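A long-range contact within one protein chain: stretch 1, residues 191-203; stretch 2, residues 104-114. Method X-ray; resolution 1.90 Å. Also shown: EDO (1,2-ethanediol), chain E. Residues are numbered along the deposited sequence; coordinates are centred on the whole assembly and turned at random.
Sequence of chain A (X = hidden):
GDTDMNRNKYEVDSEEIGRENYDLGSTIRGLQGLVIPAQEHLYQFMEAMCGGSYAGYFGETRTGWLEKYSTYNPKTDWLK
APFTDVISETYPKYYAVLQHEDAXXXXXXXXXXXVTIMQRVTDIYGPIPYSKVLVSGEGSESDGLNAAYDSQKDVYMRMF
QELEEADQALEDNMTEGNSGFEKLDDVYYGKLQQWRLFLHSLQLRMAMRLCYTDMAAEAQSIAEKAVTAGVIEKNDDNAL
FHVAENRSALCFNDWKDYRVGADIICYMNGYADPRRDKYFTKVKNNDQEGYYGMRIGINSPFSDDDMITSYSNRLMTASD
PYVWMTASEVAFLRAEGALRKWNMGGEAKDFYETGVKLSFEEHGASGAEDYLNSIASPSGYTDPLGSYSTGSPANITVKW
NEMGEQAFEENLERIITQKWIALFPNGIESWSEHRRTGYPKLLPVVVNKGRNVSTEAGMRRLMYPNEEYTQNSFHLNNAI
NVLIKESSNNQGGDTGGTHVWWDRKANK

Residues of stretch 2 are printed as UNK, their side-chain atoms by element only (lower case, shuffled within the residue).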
# COMPACT_ATOMS: atom_id res chain seq x y z
N LYS A 191 16.70 -11.88 -12.93
CA LYS A 191 17.33 -10.73 -13.55
C LYS A 191 17.72 -9.70 -12.51
O LYS A 191 16.91 -8.88 -12.07
CB LYS A 191 16.40 -10.14 -14.64
CG LYS A 191 17.03 -9.05 -15.49
CD LYS A 191 17.89 -9.65 -16.60
CE LYS A 191 18.59 -8.57 -17.40
NZ LYS A 191 19.64 -9.21 -18.24
N LEU A 192 18.99 -9.74 -12.12
CA LEU A 192 19.47 -8.91 -11.03
C LEU A 192 19.40 -7.42 -11.36
O LEU A 192 19.21 -6.59 -10.47
CB LEU A 192 20.89 -9.30 -10.66
CG LEU A 192 21.12 -10.76 -10.26
CD1 LEU A 192 22.53 -10.90 -9.71
CD2 LEU A 192 20.10 -11.29 -9.25
N GLN A 193 19.54 -7.07 -12.64
CA GLN A 193 19.40 -5.69 -13.09
C GLN A 193 18.04 -5.13 -12.74
O GLN A 193 17.89 -3.99 -12.32
CB GLN A 193 19.66 -5.61 -14.64
CG GLN A 193 21.09 -5.92 -15.04
CD GLN A 193 21.53 -7.40 -14.88
OE1 GLN A 193 20.71 -8.31 -14.73
NE2 GLN A 193 22.85 -7.63 -14.91
N GLN A 194 17.01 -5.95 -12.91
CA GLN A 194 15.65 -5.52 -12.57
C GLN A 194 15.47 -5.44 -11.07
O GLN A 194 14.81 -4.52 -10.59
CB GLN A 194 14.60 -6.43 -13.21
CG GLN A 194 14.46 -6.18 -14.71
CD GLN A 194 13.49 -7.14 -15.35
OE1 GLN A 194 13.54 -8.35 -15.10
NE2 GLN A 194 12.57 -6.61 -16.11
N TRP A 195 16.04 -6.39 -10.31
CA TRP A 195 16.03 -6.28 -8.84
C TRP A 195 16.65 -4.95 -8.39
O TRP A 195 16.12 -4.34 -7.44
CB TRP A 195 16.72 -7.46 -8.17
CG TRP A 195 15.86 -8.66 -8.10
CD1 TRP A 195 15.99 -9.82 -8.78
CD2 TRP A 195 14.66 -8.78 -7.32
NE1 TRP A 195 14.96 -10.69 -8.46
CE2 TRP A 195 14.12 -10.07 -7.58
CE3 TRP A 195 13.97 -7.91 -6.47
CZ2 TRP A 195 12.93 -10.51 -6.99
CZ3 TRP A 195 12.77 -8.35 -5.88
CH2 TRP A 195 12.28 -9.65 -6.12
N ARG A 196 17.69 -4.46 -9.06
CA ARG A 196 18.25 -3.15 -8.65
C ARG A 196 17.30 -1.97 -8.92
O ARG A 196 17.19 -1.06 -8.10
CB ARG A 196 19.61 -2.87 -9.31
CG ARG A 196 20.67 -3.85 -8.81
CD ARG A 196 22.05 -3.42 -9.26
NE ARG A 196 22.44 -2.25 -8.53
CZ ARG A 196 22.93 -1.13 -9.05
NH1 ARG A 196 23.13 -0.99 -10.34
NH2 ARG A 196 23.23 -0.14 -8.23
N LEU A 197 16.61 -1.97 -10.06
CA LEU A 197 15.62 -0.96 -10.34
C LEU A 197 14.57 -0.95 -9.24
O LEU A 197 14.18 0.12 -8.70
CB LEU A 197 14.96 -1.19 -11.69
CG LEU A 197 15.90 -1.10 -12.91
CD1 LEU A 197 15.09 -1.41 -14.17
CD2 LEU A 197 16.54 0.26 -12.97
N PHE A 198 14.11 -2.14 -8.89
CA PHE A 198 13.09 -2.23 -7.86
C PHE A 198 13.64 -1.71 -6.53
O PHE A 198 12.96 -0.96 -5.81
CB PHE A 198 12.58 -3.67 -7.68
CG PHE A 198 11.77 -3.85 -6.47
CD1 PHE A 198 10.47 -3.34 -6.42
CD2 PHE A 198 12.28 -4.49 -5.36
CE1 PHE A 198 9.70 -3.48 -5.28
CE2 PHE A 198 11.52 -4.62 -4.22
CZ PHE A 198 10.22 -4.14 -4.20
N LEU A 199 14.83 -2.15 -6.17
CA LEU A 199 15.43 -1.69 -4.90
C LEU A 199 15.52 -0.18 -4.82
O LEU A 199 15.19 0.43 -3.80
CB LEU A 199 16.81 -2.32 -4.74
CG LEU A 199 17.61 -2.11 -3.47
CD1 LEU A 199 18.55 -3.30 -3.31
CD2 LEU A 199 18.38 -0.81 -3.52
N HIS A 200 15.97 0.44 -5.91
CA HIS A 200 16.03 1.91 -5.96
C HIS A 200 14.66 2.58 -5.88
O HIS A 200 14.51 3.66 -5.31
CB HIS A 200 16.77 2.35 -7.21
CG HIS A 200 18.17 1.83 -7.28
ND1 HIS A 200 18.76 1.42 -8.46
CD2 HIS A 200 19.06 1.55 -6.30
CE1 HIS A 200 19.98 0.99 -8.21
NE2 HIS A 200 20.17 1.03 -6.90
N SER A 201 13.66 1.96 -6.49
CA SER A 201 12.31 2.45 -6.43
C SER A 201 11.77 2.38 -4.96
O SER A 201 11.14 3.28 -4.50
CB SER A 201 11.42 1.66 -7.39
OG SER A 201 11.97 1.69 -8.71
N LEU A 202 12.06 1.29 -4.27
CA LEU A 202 11.67 1.17 -2.87
C LEU A 202 12.38 2.20 -2.01
O LEU A 202 11.75 2.77 -1.11
CB LEU A 202 12.01 -0.21 -2.36
CG LEU A 202 11.58 -0.62 -0.95
CD1 LEU A 202 10.09 -0.46 -0.78
CD2 LEU A 202 12.01 -2.06 -0.69
N GLN A 203 13.67 2.44 -2.25
CA GLN A 203 14.39 3.52 -1.55
C GLN A 203 13.70 4.87 -1.78
O GLN A 203 13.56 5.66 -0.86
CB GLN A 203 15.82 3.63 -2.00
CG GLN A 203 16.73 2.48 -1.60
CD GLN A 203 18.08 2.52 -2.33
OE1 GLN A 203 18.16 2.80 -3.53
NE2 GLN A 203 19.15 2.24 -1.59
N UNK A 104 26.78 -14.02 -2.02
CA UNK A 104 26.32 -12.66 -1.73
C UNK A 104 24.96 -12.33 -2.38
O UNK A 104 24.16 -11.71 -1.75
c UNK A 104 28.63 -12.62 -2.38
c UNK A 104 27.40 -11.77 -2.32
c UNK A 104 28.17 -14.05 -2.51
N UNK A 105 24.68 -12.82 -3.58
CA UNK A 105 23.39 -12.50 -4.23
C UNK A 105 22.19 -13.12 -3.50
O UNK A 105 21.15 -12.48 -3.34
c UNK A 105 24.38 -12.12 -6.47
c UNK A 105 23.40 -12.96 -5.69
c UNK A 105 22.00 -12.85 -6.31
N UNK A 106 22.32 -14.37 -3.05
CA UNK A 106 21.24 -14.99 -2.30
C UNK A 106 20.95 -14.18 -1.05
O UNK A 106 19.81 -13.94 -0.72
c UNK A 106 21.62 -16.39 -1.88
N UNK A 107 22.01 -13.82 -0.33
CA UNK A 107 21.88 -13.04 0.93
C UNK A 107 21.30 -11.67 0.66
O UNK A 107 20.49 -11.15 1.43
c UNK A 107 25.26 -14.07 2.65
c UNK A 107 23.24 -12.94 1.61
c UNK A 107 22.99 -15.05 2.97
c UNK A 107 23.89 -14.28 2.02
N UNK A 108 21.69 -11.07 -0.46
CA UNK A 108 21.19 -9.73 -0.81
C UNK A 108 19.72 -9.79 -1.16
O UNK A 108 18.93 -8.96 -0.71
c UNK A 108 21.96 -9.17 -1.96
N UNK A 109 19.31 -10.77 -1.93
CA UNK A 109 17.89 -10.91 -2.24
C UNK A 109 17.04 -11.19 -0.98
O UNK A 109 15.96 -10.62 -0.83
c UNK A 109 17.65 -12.01 -3.27
c UNK A 109 18.16 -11.67 -4.67
c UNK A 109 18.04 -12.89 -5.59
c UNK A 109 17.42 -10.49 -5.27
N UNK A 110 17.55 -12.03 -0.08
CA UNK A 110 16.84 -12.28 1.16
C UNK A 110 16.68 -11.00 1.96
O UNK A 110 15.60 -10.71 2.48
c UNK A 110 17.59 -13.32 1.98
N UNK A 111 17.76 -10.24 2.08
CA UNK A 111 17.75 -8.97 2.76
C UNK A 111 16.73 -7.99 2.15
O UNK A 111 15.97 -7.35 2.83
c UNK A 111 20.95 -6.76 3.58
c UNK A 111 21.74 -7.72 4.44
n UNK A 111 23.18 -7.36 4.42
c UNK A 111 19.44 -7.12 3.49
c UNK A 111 19.20 -8.41 2.74
N UNK A 112 16.73 -7.88 0.83
CA UNK A 112 15.84 -6.98 0.12
C UNK A 112 14.39 -7.39 0.32
O UNK A 112 13.55 -6.53 0.49
c UNK A 112 15.26 -6.30 -2.36
c UNK A 112 16.20 -6.97 -1.39
c UNK A 112 15.77 -6.41 -3.80
c UNK A 112 15.11 -4.83 -1.96
N UNK A 113 14.12 -8.69 0.33
CA UNK A 113 12.76 -9.15 0.52
C UNK A 113 12.31 -8.90 1.95
O UNK A 113 11.17 -8.50 2.17
c UNK A 113 12.75 -10.87 -1.32
c UNK A 113 12.92 -12.35 -1.53
c UNK A 113 11.53 -10.35 -2.10
c UNK A 113 12.64 -10.61 0.17
N UNK A 114 13.20 -9.09 2.92
CA UNK A 114 12.82 -8.79 4.29
C UNK A 114 12.46 -7.30 4.47
O UNK A 114 11.48 -6.97 5.13
c UNK A 114 14.68 -9.41 7.55
n UNK A 114 14.75 -8.83 8.89
n UNK A 114 16.60 -7.47 8.48
c UNK A 114 13.72 -8.68 6.65
n UNK A 114 15.61 -7.56 10.55
c UNK A 114 15.65 -7.96 9.29
c UNK A 114 13.92 -9.20 5.23
C1 EDO E . 22.21 3.23 -3.29
O1 EDO E . 21.63 1.95 -3.05
C2 EDO E . 21.56 3.82 -4.51
O2 EDO E . 20.28 4.28 -4.09

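Position 104 has three side-chain carbons that close a ring onto the backbone N. Nothing on stretch 1 is within contact distance. This is Pro104, in the first turn of the helix.

Position 105 has three carbons: one attached to CA that carries the other two. It points toward stretch 1, and an end carbon meets Leu192. The fork at CB identifies Val105. Its CG1 packs 3.8 Å from Leu192 CD2.

Position 106 has a single carbon and lies out of reach of stretch 1. It is Ala106.

Position 107 has four carbons, forked at the second. It too is out of reach of stretch 1. It is Leu107.

Position 108 has one carbon. It points toward stretch 1 but is too short to touch it; its CB stays 6.9 Å from Leu199 CD1. It is Ala108.

Position 109 has four carbons, forked at the second, and one end carbon lies over a face of the Trp195 indole. This is Leu109. Its CD2 sits 3.7 Å from the centroid of the five-membered ring of Trp195, only 9° off the ring normal, a CH-pi contact.

Position 110 has one carbon and no contact. It is Ala110.

Position 111 has four carbons in a row ending in nitrogen. The chain is out of reach of stretch 1. It is Lys111, and its NZ is hydrogen-bonded elsewhere in the structure.

Position 112 has four carbons, forked at the second, and touches four residues of stretch 1: Trp195, Phe198, Leu199 and Leu202. It is Leu112. Its CD2 is 3.6 Å from Trp195 CE3. Its CD1 lies 4.0 Å from Leu199 CG, 4.2 Å from Phe198 CE2 and 4.3 Å from Leu202 CD2.

Position 113 has four carbons, again forked at the second. CA-to-CB points sideways, but an end carbon comes nearer and meets the Trp195 ring. It is Leu113, with CD2 4.1 Å from Trp195 CH2.

Position 114 has three carbons, a nitrogen, then a carbon carrying two more nitrogens. It is out of reach of stretch 1. It is Arg114, its nitrogens hydrogen-bonded elsewhere.

The contact is apolar, with no hydrogen bond across it. The two helices run in roughly the same direction, 33° apart, with axes 11.6 Å apart at closest approach. Leu112 is the knob, seated among Trp195, Phe198, Leu199 and Leu202, and has the largest covered area. Trp195 meets three leucines, and Leu192 with Val105 extends the packing toward the N-terminal ends. The contact buries 386 Å².

Stretch 2 104-114: PVALALAKLLR
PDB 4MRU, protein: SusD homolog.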